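Local coordinates for protein ochratoxinase (Aspergillus niger, PDB 4C65) that hydrolyses the amide bond of ochratoxin A to ochratoxin alpha and L-phenylalanine, as a zinc-dependent carboxypeptidase of the amidohydrolase superfamily that assembles into homooctamers, at residues 14-19 with 58-63; 164-169 with 178-183; 191-196 with 235-240; 247-252 with 270-275; 393-398 with 410-415. All coordinates share one frame; numbering follows the deposited sequence.

Interaction 1 (14-19 with 58-63); sequences LLIPGD and VPVLMP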
# COMPACT_ATOMS: atom_id res chain seq x y z
N LEU A 14 33.24 55.12 -8.39
CA LEU A 14 32.26 54.90 -9.45
C LEU A 14 31.08 54.12 -8.87
O LEU A 14 31.26 53.09 -8.23
CB LEU A 14 32.90 54.09 -10.58
CG LEU A 14 32.04 53.79 -11.80
CD1 LEU A 14 31.81 55.05 -12.62
CD2 LEU A 14 32.69 52.71 -12.63
N LEU A 15 29.87 54.61 -9.13
CA LEU A 15 28.66 53.94 -8.67
C LEU A 15 27.81 53.52 -9.86
O LEU A 15 27.38 54.35 -10.63
CB LEU A 15 27.86 54.83 -7.72
CG LEU A 15 26.66 54.17 -7.02
CD1 LEU A 15 26.49 54.68 -5.60
CD2 LEU A 15 25.36 54.35 -7.79
N ILE A 16 27.61 52.20 -9.99
CA ILE A 16 26.83 51.62 -11.07
C ILE A 16 25.46 51.27 -10.48
O ILE A 16 25.35 50.32 -9.71
CB ILE A 16 27.54 50.37 -11.65
CG1 ILE A 16 28.93 50.76 -12.16
CG2 ILE A 16 26.71 49.78 -12.79
CD1 ILE A 16 29.90 49.61 -12.29
N PRO A 17 24.43 52.07 -10.81
CA PRO A 17 23.16 51.89 -10.14
C PRO A 17 22.39 50.63 -10.54
O PRO A 17 21.50 50.20 -9.80
CB PRO A 17 22.40 53.16 -10.52
CG PRO A 17 22.92 53.50 -11.86
CD PRO A 17 24.38 53.15 -11.80
N GLY A 18 22.72 50.05 -11.69
CA GLY A 18 22.03 48.85 -12.16
C GLY A 18 21.21 49.12 -13.40
O GLY A 18 21.33 48.39 -14.41
N ASP A 19 20.39 50.16 -13.35
CA ASP A 19 19.68 50.64 -14.53
C ASP A 19 19.85 52.14 -14.62
O ASP A 19 19.13 52.88 -13.99
CB ASP A 19 18.19 50.29 -14.44
CG ASP A 19 17.41 50.65 -15.70
OD1 ASP A 19 17.98 51.12 -16.70
OD2 ASP A 19 16.19 50.44 -15.71
N VAL A 58 35.23 52.99 -1.30
CA VAL A 58 35.53 51.93 -2.25
C VAL A 58 35.60 52.47 -3.67
O VAL A 58 34.98 53.48 -3.98
CB VAL A 58 34.45 50.80 -2.19
CG1 VAL A 58 34.34 50.24 -0.78
CG2 VAL A 58 33.09 51.30 -2.66
N PRO A 59 36.37 51.80 -4.54
CA PRO A 59 36.50 52.30 -5.91
C PRO A 59 35.22 52.15 -6.71
O PRO A 59 34.86 53.06 -7.44
CB PRO A 59 37.61 51.42 -6.52
CG PRO A 59 38.27 50.73 -5.37
CD PRO A 59 37.26 50.66 -4.26
N VAL A 60 34.54 51.02 -6.56
CA VAL A 60 33.34 50.73 -7.35
C VAL A 60 32.24 50.15 -6.48
O VAL A 60 32.48 49.21 -5.72
CB VAL A 60 33.64 49.74 -8.50
CG1 VAL A 60 32.39 49.41 -9.29
CG2 VAL A 60 34.70 50.34 -9.43
N LEU A 61 31.03 50.67 -6.66
CA LEU A 61 29.87 50.16 -5.96
C LEU A 61 28.75 49.84 -6.95
O LEU A 61 28.54 50.58 -7.93
CB LEU A 61 29.37 51.19 -4.96
CG LEU A 61 28.51 50.68 -3.81
CD1 LEU A 61 29.34 49.91 -2.79
CD2 LEU A 61 27.79 51.85 -3.14
N MET A 62 28.02 48.76 -6.69
CA MET A 62 26.93 48.32 -7.56
C MET A 62 25.95 47.45 -6.80
O MET A 62 26.22 47.07 -5.64
CB MET A 62 27.50 47.56 -8.76
CG MET A 62 28.28 46.29 -8.43
SD MET A 62 28.74 45.36 -9.92
CE MET A 62 27.17 44.60 -10.33
N PRO A 63 24.81 47.13 -7.41
CA PRO A 63 23.90 46.20 -6.74
C PRO A 63 24.48 44.81 -6.63
O PRO A 63 25.29 44.39 -7.46
CB PRO A 63 22.67 46.15 -7.67
CG PRO A 63 22.83 47.29 -8.61
CD PRO A 63 24.30 47.52 -8.73
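A short parallel beta ladder, in the mixed sheet where strand 7-15 pairs with strand 60-67, sets Leu-14 beside Val-60 and Leu-15 beside Leu-61. The touching parts of the two chains run only 11° apart. Three backbone hydrogen bonds hold them. Leu-14 N gives to Pro-59 O (2.8 Å), and Leu-61 N gives to Leu-14 O. Ile-16 N then gives to Leu-61 O (2.8 Å), nearly straight at 170°. Past the last of these, Ile-16 O receives a CA-H...O contact from Met-62 CA (3.3 Å). Pro-63 has no N-H to give to Ile-16 O. Its ring carbon CD lies against that oxygen instead (3.1 Å), and its CG lies against Pro-17 O (3.4 Å).

On one face of the sheet Leu-15 and Leu-61 lie side by side and point the same way, with Leu-15 CD1 and Leu-61 CD2 4.0 Å apart. Leu-14 and Val-60 point to the other face. The tip of Ile-16 reaches back to Val-60, and the two side chains cross obliquely. Ile-16 CG1 is anti to the carbonyl carbon (chi1 -58°), and CD1 beyond it meets Val-60 CG1 at 3.9 Å. Ile-16 and Met-62 also touch through their CB atoms. Both pack on Ile-362 of helix 358-365. This is parallel strand pairing in a mixed sheet, consistent with the beta-sandwich domain of metal-dependent amidohydrolases.

Interaction 2 (164-169 with 178-183); sequences YGVMNP and PLCIAD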
# COMPACT_ATOMS: atom_id res chain seq x y z
N TYR A 164 8.57 10.86 -6.89
CA TYR A 164 8.26 12.24 -7.25
C TYR A 164 6.86 12.52 -7.71
O TYR A 164 6.54 13.66 -8.01
CB TYR A 164 9.23 12.69 -8.34
CG TYR A 164 10.68 12.62 -7.92
CD1 TYR A 164 11.08 13.06 -6.68
CD2 TYR A 164 11.65 12.15 -8.79
CE1 TYR A 164 12.42 13.03 -6.31
CE2 TYR A 164 13.00 12.10 -8.42
CZ TYR A 164 13.38 12.55 -7.19
OH TYR A 164 14.69 12.52 -6.80
N GLY A 165 6.02 11.50 -7.79
CA GLY A 165 4.65 11.66 -8.23
C GLY A 165 3.83 12.36 -7.17
O GLY A 165 4.28 12.49 -6.03
N VAL A 166 2.63 12.76 -7.54
CA VAL A 166 1.74 13.50 -6.64
C VAL A 166 0.56 12.64 -6.18
O VAL A 166 -0.38 13.16 -5.58
CB VAL A 166 1.22 14.81 -7.28
CG1 VAL A 166 2.39 15.68 -7.72
CG2 VAL A 166 0.26 14.55 -8.45
N MET A 167 0.61 11.35 -6.50
CA MET A 167 -0.32 10.37 -5.93
C MET A 167 0.39 9.65 -4.77
O MET A 167 1.62 9.78 -4.60
CB MET A 167 -0.73 9.34 -7.00
CG MET A 167 0.39 8.33 -7.37
SD MET A 167 1.79 9.01 -8.33
CE MET A 167 0.99 9.23 -9.92
N ASN A 168 -0.37 8.86 -4.02
CA ASN A 168 0.19 8.00 -2.97
C ASN A 168 1.01 8.71 -1.92
O ASN A 168 2.18 8.42 -1.75
CB ASN A 168 1.01 6.86 -3.57
CG ASN A 168 0.15 5.96 -4.45
OD1 ASN A 168 -0.92 6.35 -4.92
ND2 ASN A 168 0.64 4.74 -4.68
N PRO A 169 0.39 9.63 -1.20
CA PRO A 169 1.07 10.19 -0.07
C PRO A 169 1.56 9.12 0.90
O PRO A 169 0.91 8.09 1.10
CB PRO A 169 -0.01 11.10 0.56
CG PRO A 169 -1.30 10.59 0.06
CD PRO A 169 -0.99 10.10 -1.32
N PRO A 178 13.66 17.29 -5.70
CA PRO A 178 14.10 18.21 -6.73
C PRO A 178 13.20 18.21 -7.95
O PRO A 178 13.26 19.11 -8.77
CB PRO A 178 15.49 17.72 -7.10
CG PRO A 178 15.59 16.33 -6.64
CD PRO A 178 14.53 16.10 -5.60
N LEU A 179 12.37 17.20 -8.04
CA LEU A 179 11.54 17.02 -9.17
C LEU A 179 10.16 16.52 -8.82
O LEU A 179 9.96 15.82 -7.85
CB LEU A 179 12.26 16.07 -10.12
CG LEU A 179 11.31 15.35 -11.10
CD1 LEU A 179 11.20 16.24 -12.35
CD2 LEU A 179 11.73 13.91 -11.44
N CYS A 180 9.20 16.92 -9.65
CA CYS A 180 7.84 16.53 -9.43
C CYS A 180 7.25 16.10 -10.76
O CYS A 180 7.19 16.88 -11.70
CB CYS A 180 7.07 17.69 -8.84
SG CYS A 180 5.34 17.30 -8.49
N ILE A 181 6.79 14.84 -10.83
CA ILE A 181 6.13 14.30 -12.01
C ILE A 181 4.62 14.35 -11.83
O ILE A 181 4.07 13.84 -10.84
CB ILE A 181 6.54 12.84 -12.26
CG1 ILE A 181 8.06 12.64 -12.25
CG2 ILE A 181 5.82 12.31 -13.47
CD1 ILE A 181 8.81 12.95 -13.46
N ALA A 182 3.94 14.93 -12.81
CA ALA A 182 2.50 15.04 -12.76
C ALA A 182 1.94 14.93 -14.17
O ALA A 182 2.48 15.53 -15.10
CB ALA A 182 2.07 16.36 -12.10
N ASP A 183 0.83 14.21 -14.31
CA ASP A 183 0.21 14.02 -15.59
C ASP A 183 -1.28 14.32 -15.52
O ASP A 183 -2.02 13.68 -14.77
CB ASP A 183 0.40 12.59 -16.07
CG ASP A 183 1.86 12.23 -16.28
OD1 ASP A 183 2.51 12.84 -17.15
OD2 ASP A 183 2.36 11.37 -15.54
O HOH W 1 2.08 12.10 -10.10
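Val-166 N and Ile-181 O are joined through a bridging water. The water accepts from Val-166 N at 2.7 Å and donates to Ile-181 O at 2.7 Å. The direct distance between Val-166 N and Ile-181 O is 3.8 Å, so the water takes the place of a direct bond. One direct backbone bond lies beside it: Ile-181 N gives to Tyr-164 O (3.1 Å), approaching from above the carbonyl plane.

Tyr-164 carries most of the apolar contact. Its CG is anti to the carbonyl carbon (chi1 -60°), and its side chain crosses that of Leu-179 at about a right angle. Leu-179 CB sits over one ring face, toward the rim. Leu-179 O lies 3.2 Å from Tyr-164 CD1. Pro-178 CD approaches Tyr-164 CE1 obliquely at 3.8 Å. Val-166 CG1 packs on Cys-180 SG at 3.5 Å.

The contact joins the end of helix 157-164 to the short strand 179-181. The Leu-179 side chain is about 8 Å from that of Lys-204, a zinc ligand and active-site residue. Strand 179-181 pairs in parallel with strand 142-144, while Cys-180 packs on Ala-191 of helix 185-198. Asp-183, two residues past the strand, forms salt bridges with Arg-190 and Arg-193 of a neighbouring subunit.

Interaction 3 (191-196 with 235-240); sequences AVRLQI and AARQNR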
# COMPACT_ATOMS: atom_id res chain seq x y z
N ALA A 191 0.65 19.40 -8.03
CA ALA A 191 2.06 19.61 -8.25
C ALA A 191 2.47 21.03 -7.92
O ALA A 191 3.45 21.23 -7.20
CB ALA A 191 2.45 19.27 -9.67
N VAL A 192 1.75 22.01 -8.46
CA VAL A 192 2.06 23.41 -8.19
C VAL A 192 1.88 23.69 -6.69
O VAL A 192 2.74 24.29 -6.04
CB VAL A 192 1.18 24.36 -9.00
CG1 VAL A 192 1.43 25.81 -8.58
CG2 VAL A 192 1.47 24.22 -10.48
N ARG A 193 0.76 23.22 -6.13
CA ARG A 193 0.44 23.48 -4.74
C ARG A 193 1.49 22.89 -3.79
O ARG A 193 1.84 23.51 -2.80
CB ARG A 193 -0.94 22.94 -4.42
CG ARG A 193 -2.04 23.75 -5.08
CD ARG A 193 -3.38 23.02 -5.09
NE ARG A 193 -4.35 23.76 -5.91
CZ ARG A 193 -5.65 23.48 -6.00
NH1 ARG A 193 -6.18 22.50 -5.31
NH2 ARG A 193 -6.42 24.22 -6.76
N LEU A 194 2.03 21.73 -4.12
CA LEU A 194 3.06 21.13 -3.28
C LEU A 194 4.34 21.96 -3.25
O LEU A 194 5.07 21.95 -2.26
CB LEU A 194 3.38 19.73 -3.75
CG LEU A 194 2.38 18.62 -3.42
CD1 LEU A 194 2.68 17.39 -4.26
CD2 LEU A 194 2.43 18.26 -1.95
N GLN A 195 4.63 22.71 -4.31
CA GLN A 195 5.82 23.57 -4.28
C GLN A 195 5.53 24.81 -3.44
O GLN A 195 6.36 25.21 -2.61
CB GLN A 195 6.26 23.97 -5.68
CG GLN A 195 6.42 22.81 -6.64
CD GLN A 195 6.89 21.53 -5.97
OE1 GLN A 195 7.88 21.51 -5.25
NE2 GLN A 195 6.20 20.42 -6.29
N ILE A 196 4.37 25.41 -3.64
CA ILE A 196 3.97 26.57 -2.81
C ILE A 196 4.03 26.15 -1.33
O ILE A 196 4.47 26.92 -0.49
CB ILE A 196 2.56 27.06 -3.12
CG1 ILE A 196 2.44 27.52 -4.57
CG2 ILE A 196 2.17 28.17 -2.17
CD1 ILE A 196 3.22 28.78 -4.89
N ALA A 235 -0.15 29.01 -10.18
CA ALA A 235 0.93 29.89 -9.71
C ALA A 235 0.42 31.31 -9.47
O ALA A 235 0.64 31.88 -8.41
CB ALA A 235 2.06 29.92 -10.70
N ALA A 236 -0.33 31.82 -10.45
CA ALA A 236 -0.86 33.16 -10.43
C ALA A 236 -1.75 33.45 -9.23
O ALA A 236 -1.74 34.56 -8.71
CB ALA A 236 -1.62 33.43 -11.71
N ARG A 237 -2.53 32.47 -8.78
CA ARG A 237 -3.45 32.68 -7.66
C ARG A 237 -2.70 32.96 -6.35
O ARG A 237 -3.23 33.62 -5.48
CB ARG A 237 -4.40 31.51 -7.52
CG ARG A 237 -5.64 31.80 -6.70
CD ARG A 237 -6.80 30.98 -7.17
NE ARG A 237 -6.37 29.61 -7.20
CZ ARG A 237 -6.38 28.80 -8.25
NH1 ARG A 237 -6.86 29.14 -9.45
NH2 ARG A 237 -5.89 27.59 -8.07
N GLN A 238 -1.45 32.51 -6.25
CA GLN A 238 -0.63 32.80 -5.12
C GLN A 238 0.48 33.80 -5.48
O GLN A 238 1.48 33.91 -4.77
CB GLN A 238 -0.02 31.49 -4.55
CG GLN A 238 -1.04 30.41 -4.21
CD GLN A 238 -2.10 30.91 -3.26
OE1 GLN A 238 -1.80 31.59 -2.27
NE2 GLN A 238 -3.32 30.53 -3.51
N ASN A 239 0.28 34.55 -6.55
CA ASN A 239 1.23 35.58 -6.97
C ASN A 239 2.61 35.07 -7.31
O ASN A 239 3.63 35.71 -7.01
CB ASN A 239 1.32 36.71 -5.93
CG ASN A 239 0.53 37.94 -6.35
OD1 ASN A 239 -0.49 37.83 -7.02
ND2 ASN A 239 0.95 39.08 -5.89
N ARG A 240 2.64 33.89 -7.95
CA ARG A 240 3.88 33.39 -8.54
C ARG A 240 3.74 33.46 -10.08
O ARG A 240 2.65 33.34 -10.61
CB ARG A 240 4.14 31.97 -8.13
CG ARG A 240 4.87 31.80 -6.83
CD ARG A 240 4.08 32.29 -5.63
NE ARG A 240 4.70 31.81 -4.41
CZ ARG A 240 4.27 32.04 -3.17
NH1 ARG A 240 3.20 32.78 -2.94
NH2 ARG A 240 4.92 31.48 -2.17
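Val-192 and Ile-196, one turn apart on helix 185-198, face the C-terminal end of helix 225-237, with the CA atoms of Val-192 and Ala-235 6.8 Å apart. No hydrogen bond crosses between the two segments. The second helix ends in a Schellman motif with Asn-239, of positive phi, as its C-prime residue. Arg-240 N gives to Ala-235 O (2.9 Å), and Asn-239 N gives to Ala-236 O.

This turn brings Arg-240 to Ile-196, and the two side chains meet tip to tip. The Arg-240 chain is bent at chi2 (65°), with its CD 3.7 Å from Ile-196 CD1. Ile-196 CD1 lies over one face of the guanidinium, 3.4 Å from Arg-240 NE. The same group is held at its edge, where Arg-240 NH1 gives to Gln-238 O in the guanidinium plane (2.8 Å, 166°). Arg-240 NH2 gives to Ala-200 O. Ile-196 CD1 also touches Gln-238 CB at 4.2 Å.

Two like charges come close: Arg-193 NH2 and Arg-237 NH2 are 3.7 Å apart, with guanidinium planes turned 81° against each other. Glu-234 probably offsets the repulsion, because it forms salt bridges with both arginines. Arg-193 also pairs with Asp-183 and Glu-227 of a neighbouring subunit. Ile-203 of strand 203-206 packs on Val-192 and Ala-235. The contact thus joins two successive helices that both pack on that parallel strand, as in a TIM barrel.

Interaction 4 (247-252 with 270-275); sequences HGKAGI and DEEVWE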
# COMPACT_ATOMS: atom_id res chain seq x y z
N HIS A 247 13.32 24.82 -25.48
CA HIS A 247 14.32 24.87 -26.54
C HIS A 247 13.61 25.08 -27.86
O HIS A 247 13.66 26.18 -28.44
CB HIS A 247 15.17 23.59 -26.55
CG HIS A 247 16.16 23.51 -25.43
ND1 HIS A 247 17.25 24.35 -25.34
CD2 HIS A 247 16.22 22.71 -24.34
CE1 HIS A 247 17.93 24.08 -24.24
NE2 HIS A 247 17.33 23.08 -23.62
N GLY A 248 12.93 24.04 -28.35
CA GLY A 248 12.26 24.12 -29.63
C GLY A 248 11.16 25.16 -29.64
O GLY A 248 10.56 25.45 -28.60
N LYS A 249 10.87 25.71 -30.82
CA LYS A 249 9.82 26.71 -30.96
C LYS A 249 8.42 26.21 -30.51
O LYS A 249 7.66 26.96 -29.89
CB LYS A 249 9.75 27.22 -32.39
CG LYS A 249 8.97 28.51 -32.48
CD LYS A 249 9.10 29.20 -33.82
CE LYS A 249 8.04 30.28 -33.91
NZ LYS A 249 8.19 31.08 -35.14
N ALA A 250 8.09 24.95 -30.79
CA ALA A 250 6.81 24.35 -30.31
C ALA A 250 6.63 24.59 -28.80
O ALA A 250 5.57 25.04 -28.35
CB ALA A 250 6.75 22.87 -30.62
N GLY A 251 7.67 24.27 -28.03
CA GLY A 251 7.64 24.45 -26.59
C GLY A 251 7.62 25.91 -26.17
O GLY A 251 6.86 26.29 -25.27
N ILE A 252 8.44 26.73 -26.84
CA ILE A 252 8.45 28.18 -26.59
C ILE A 252 7.06 28.77 -26.75
O ILE A 252 6.58 29.46 -25.88
CB ILE A 252 9.41 28.93 -27.54
CG1 ILE A 252 10.85 28.48 -27.31
CG2 ILE A 252 9.30 30.42 -27.33
CD1 ILE A 252 11.85 29.03 -28.33
N ASP A 270 12.93 33.08 -32.44
CA ASP A 270 13.14 33.79 -33.69
C ASP A 270 12.39 35.10 -33.59
O ASP A 270 11.92 35.45 -32.50
CB ASP A 270 12.63 32.97 -34.87
CG ASP A 270 11.17 32.59 -34.73
OD1 ASP A 270 10.49 33.04 -33.79
OD2 ASP A 270 10.69 31.81 -35.59
N GLU A 271 12.27 35.83 -34.70
CA GLU A 271 11.63 37.14 -34.68
C GLU A 271 10.25 37.11 -34.05
O GLU A 271 9.94 37.96 -33.23
CB GLU A 271 11.58 37.76 -36.07
CG GLU A 271 11.13 39.20 -35.98
CD GLU A 271 11.01 39.95 -37.30
OE1 GLU A 271 11.56 39.56 -38.37
OE2 GLU A 271 10.33 41.00 -37.29
N GLU A 272 9.43 36.13 -34.41
CA GLU A 272 8.09 36.01 -33.86
C GLU A 272 8.09 35.90 -32.33
O GLU A 272 7.30 36.56 -31.66
CB GLU A 272 7.37 34.81 -34.48
CG GLU A 272 6.04 34.47 -33.82
CD GLU A 272 5.24 33.41 -34.55
OE1 GLU A 272 5.80 32.70 -35.42
OE2 GLU A 272 4.04 33.27 -34.23
N VAL A 273 8.99 35.07 -31.79
CA VAL A 273 9.16 34.89 -30.34
C VAL A 273 9.60 36.19 -29.64
O VAL A 273 9.04 36.55 -28.60
CB VAL A 273 10.21 33.81 -30.04
CG1 VAL A 273 10.47 33.71 -28.55
CG2 VAL A 273 9.75 32.46 -30.57
N TRP A 274 10.59 36.88 -30.19
CA TRP A 274 11.10 38.10 -29.58
C TRP A 274 9.98 39.13 -29.43
O TRP A 274 9.79 39.71 -28.35
CB TRP A 274 12.26 38.70 -30.37
CG TRP A 274 13.38 37.73 -30.68
CD1 TRP A 274 13.83 36.73 -29.88
CD2 TRP A 274 14.19 37.68 -31.87
NE1 TRP A 274 14.86 36.06 -30.49
CE2 TRP A 274 15.10 36.63 -31.71
CE3 TRP A 274 14.21 38.43 -33.05
CZ2 TRP A 274 16.01 36.28 -32.70
CZ3 TRP A 274 15.15 38.10 -34.03
CH2 TRP A 274 16.04 37.04 -33.85
N GLU A 275 9.22 39.34 -30.51
CA GLU A 275 8.10 40.28 -30.48
C GLU A 275 7.05 39.89 -29.46
O GLU A 275 6.57 40.75 -28.71
CB GLU A 275 7.45 40.39 -31.87
CG GLU A 275 8.33 41.12 -32.88
CD GLU A 275 8.91 42.40 -32.28
OE1 GLU A 275 8.12 43.22 -31.78
OE2 GLU A 275 10.17 42.56 -32.28
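The carboxylates of Asp-270 and Glu-272 are the flat groups that meet Lys-249, and they receive its ammonium differently. Asp-270 OD2 uses its syn lone pair, on the side of its other oxygen. Glu-272 OE1 is met from above, with NZ 41° out of the carboxylate plane. Together they form a salt-bridge network between helix 249-258 and helix 271-280 in the TIM-barrel domain. The distances from Lys-249 NZ are 2.6 Å to Asp-270 OD2 and 2.9 Å to Glu-272 OE1. Nearby, one face of the Trp-274 ring carries Asp-270 O, 3.2 Å above its plane, and Glu-271 N, both toward the rim.

With CG anti to the backbone N (chi1 -164°) and the chain extended beyond it, the lysine spans the gap to the start of the other helix. It crosses both acids at about a right angle. Its aliphatic part passes Val-273, with Lys-249 CE 4.3 Å from Val-273 CG2.

Asp-270 has a second task as the N-cap of helix 271-280. Its OD1 accepts from Val-273 N (3.2 Å, 167°). The positive helix start and the ammonium would both tend to favour its charged form.

Beside the salt bridges is an apolar pair. Ile-252, about 8 Å by side chain from the zinc ligand His-265, crosses Val-273 at about a right angle. Ile-252 CG2 sits against both methyls of that valine, 3.7 Å from Val-273 CG1 and 3.9 Å from Val-273 CG2.

Interaction 5 (393-398 with 410-415); sequences ALEENP and AVTHVW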
# COMPACT_ATOMS: atom_id res chain seq x y z
N ALA A 393 30.85 45.92 -3.34
CA ALA A 393 31.94 46.79 -3.73
C ALA A 393 32.99 45.99 -4.45
O ALA A 393 33.28 44.85 -4.09
CB ALA A 393 32.55 47.48 -2.52
N LEU A 394 33.59 46.63 -5.45
CA LEU A 394 34.64 46.02 -6.24
C LEU A 394 35.89 46.85 -6.22
O LEU A 394 35.84 48.08 -6.05
CB LEU A 394 34.19 45.87 -7.69
CG LEU A 394 33.35 44.64 -8.03
CD1 LEU A 394 31.91 44.91 -7.75
CD2 LEU A 394 33.51 44.22 -9.48
N GLU A 395 37.03 46.19 -6.41
CA GLU A 395 38.32 46.85 -6.48
C GLU A 395 38.56 47.47 -7.86
O GLU A 395 39.26 48.45 -7.95
CB GLU A 395 39.41 45.86 -6.17
CG GLU A 395 40.60 46.37 -5.36
CD GLU A 395 41.48 45.23 -4.80
OE1 GLU A 395 41.02 44.05 -4.81
OE2 GLU A 395 42.65 45.49 -4.36
N GLU A 396 37.98 46.89 -8.91
CA GLU A 396 38.18 47.40 -10.28
C GLU A 396 36.87 47.60 -11.01
O GLU A 396 35.84 47.06 -10.63
CB GLU A 396 39.07 46.48 -11.12
CG GLU A 396 40.58 46.68 -10.82
CD GLU A 396 41.31 45.53 -10.16
OE1 GLU A 396 40.79 44.38 -10.14
OE2 GLU A 396 42.47 45.78 -9.71
N ASN A 397 36.94 48.39 -12.07
CA ASN A 397 35.77 48.79 -12.85
C ASN A 397 35.38 47.69 -13.84
O ASN A 397 36.08 47.47 -14.82
CB ASN A 397 36.08 50.09 -13.59
CG ASN A 397 34.92 50.58 -14.41
OD1 ASN A 397 33.82 50.03 -14.37
ND2 ASN A 397 35.16 51.59 -15.20
N PRO A 398 34.24 47.02 -13.58
CA PRO A 398 33.83 45.93 -14.44
C PRO A 398 33.43 46.38 -15.85
O PRO A 398 33.41 45.56 -16.75
CB PRO A 398 32.65 45.33 -13.68
CG PRO A 398 32.07 46.48 -12.93
CD PRO A 398 33.25 47.31 -12.53
N ALA A 410 38.24 40.38 -5.98
CA ALA A 410 37.84 41.68 -6.52
C ALA A 410 36.54 42.21 -5.95
O ALA A 410 36.25 43.39 -6.10
CB ALA A 410 37.75 41.63 -8.04
N VAL A 411 35.72 41.33 -5.37
CA VAL A 411 34.56 41.74 -4.60
C VAL A 411 34.98 41.92 -3.14
O VAL A 411 35.13 40.95 -2.42
CB VAL A 411 33.43 40.70 -4.70
CG1 VAL A 411 32.20 41.15 -3.93
CG2 VAL A 411 33.08 40.45 -6.15
N THR A 412 35.15 43.15 -2.70
CA THR A 412 35.74 43.41 -1.39
C THR A 412 34.71 43.50 -0.29
O THR A 412 35.02 43.21 0.86
CB THR A 412 36.55 44.72 -1.37
OG1 THR A 412 35.70 45.81 -1.75
CG2 THR A 412 37.70 44.64 -2.33
N HIS A 413 33.50 43.96 -0.64
CA HIS A 413 32.44 44.20 0.34
C HIS A 413 31.16 43.61 -0.16
O HIS A 413 30.81 43.82 -1.33
CB HIS A 413 32.19 45.69 0.58
CG HIS A 413 33.33 46.41 1.21
ND1 HIS A 413 34.50 46.70 0.54
CD2 HIS A 413 33.47 46.93 2.46
CE1 HIS A 413 35.31 47.35 1.35
NE2 HIS A 413 34.72 47.49 2.52
N VAL A 414 30.43 42.92 0.71
CA VAL A 414 29.10 42.40 0.38
C VAL A 414 28.09 42.72 1.48
O VAL A 414 28.21 42.23 2.59
CB VAL A 414 29.13 40.89 0.11
CG1 VAL A 414 27.74 40.37 -0.25
CG2 VAL A 414 30.12 40.57 -1.02
N TRP A 415 27.10 43.55 1.14
CA TRP A 415 25.95 43.81 1.98
C TRP A 415 24.72 43.07 1.43
O TRP A 415 24.43 43.14 0.23
CB TRP A 415 25.60 45.30 1.99
CG TRP A 415 26.52 46.15 2.76
CD1 TRP A 415 26.44 46.44 4.10
CD2 TRP A 415 27.67 46.82 2.26
NE1 TRP A 415 27.47 47.28 4.45
CE2 TRP A 415 28.23 47.53 3.34
CE3 TRP A 415 28.28 46.89 1.02
CZ2 TRP A 415 29.39 48.30 3.20
CZ3 TRP A 415 29.41 47.65 0.88
CH2 TRP A 415 29.96 48.34 1.96
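Ala-393 faces both Thr-412 and His-413, which makes a classic beta bulge in the antiparallel pairing of strands 391-394 and 411-416. Three backbone hydrogen bonds hold the strands. Ala-393 N gives to His-413 O (2.9 Å, 165°). Thr-412 N gives back to Ala-393 O at 2.9 Å, with the N-H more bent at 144°. After the one-residue shift in register, Leu-394 and Val-411 form a non-hydrogen-bonded pair. Glu-395 N then gives to Ala-410 O.

Weaker CA-H...O contacts fill in between these bonds. Val-411 CA approaches Ala-393 O at 3.4 Å, and Leu-394 CA approaches Ala-410 O at 3.1 Å. Ala-393 O therefore has the Thr-412 N-H as well as the Val-411 CA-H beside it.

Van der Waals contact gathers at the small side chain of Ala-393. Its CB touches His-413 CB at 3.6 Å and Thr-412 OG1 at the same distance. Further along, Leu-394 CB and CG rest near Ala-410 O. The Glu-395 side chain crosses that of Thr-412 at about a right angle, with Glu-395 OE1 4.2 Å from Thr-412 CG2.

A side-chain hydrogen bond joins the two bulge residues. Thr-412 OG1 stands between its own backbone N and carbonyl carbon (chi1 58°), at the edge of the His-413 ring and in its plane. It lies 2.7 Å from His-413 ND1. The ring of His-413 also meets that of His-56. The bulge is thus held both by backbone bonds to Ala-393 and by the Thr-412 to His-413 bond, which should limit rotation of the imidazole.

How the interactions relate
Along the chain the five contacts follow in series from 1 to 5. Interactions 1 and 5 are neighbours, with centres 9 Å apart, although they lie far apart in sequence. Strands 60-67 and 391-394 are adjacent in one mixed sheet, so early and late parts of the chain are joined there. Interactions 2 and 3 also touch, with centres 15 Å apart, through strand 179-181 and the following helix 185-198; both reach a neighbouring subunit. Interaction 4 stands alone, about 15 Å or more by nearest atoms from every other contact. Interactions 2 and 3 lie opposite interactions 1 and 5 across the chain's centre, consistent with the two-domain subunit.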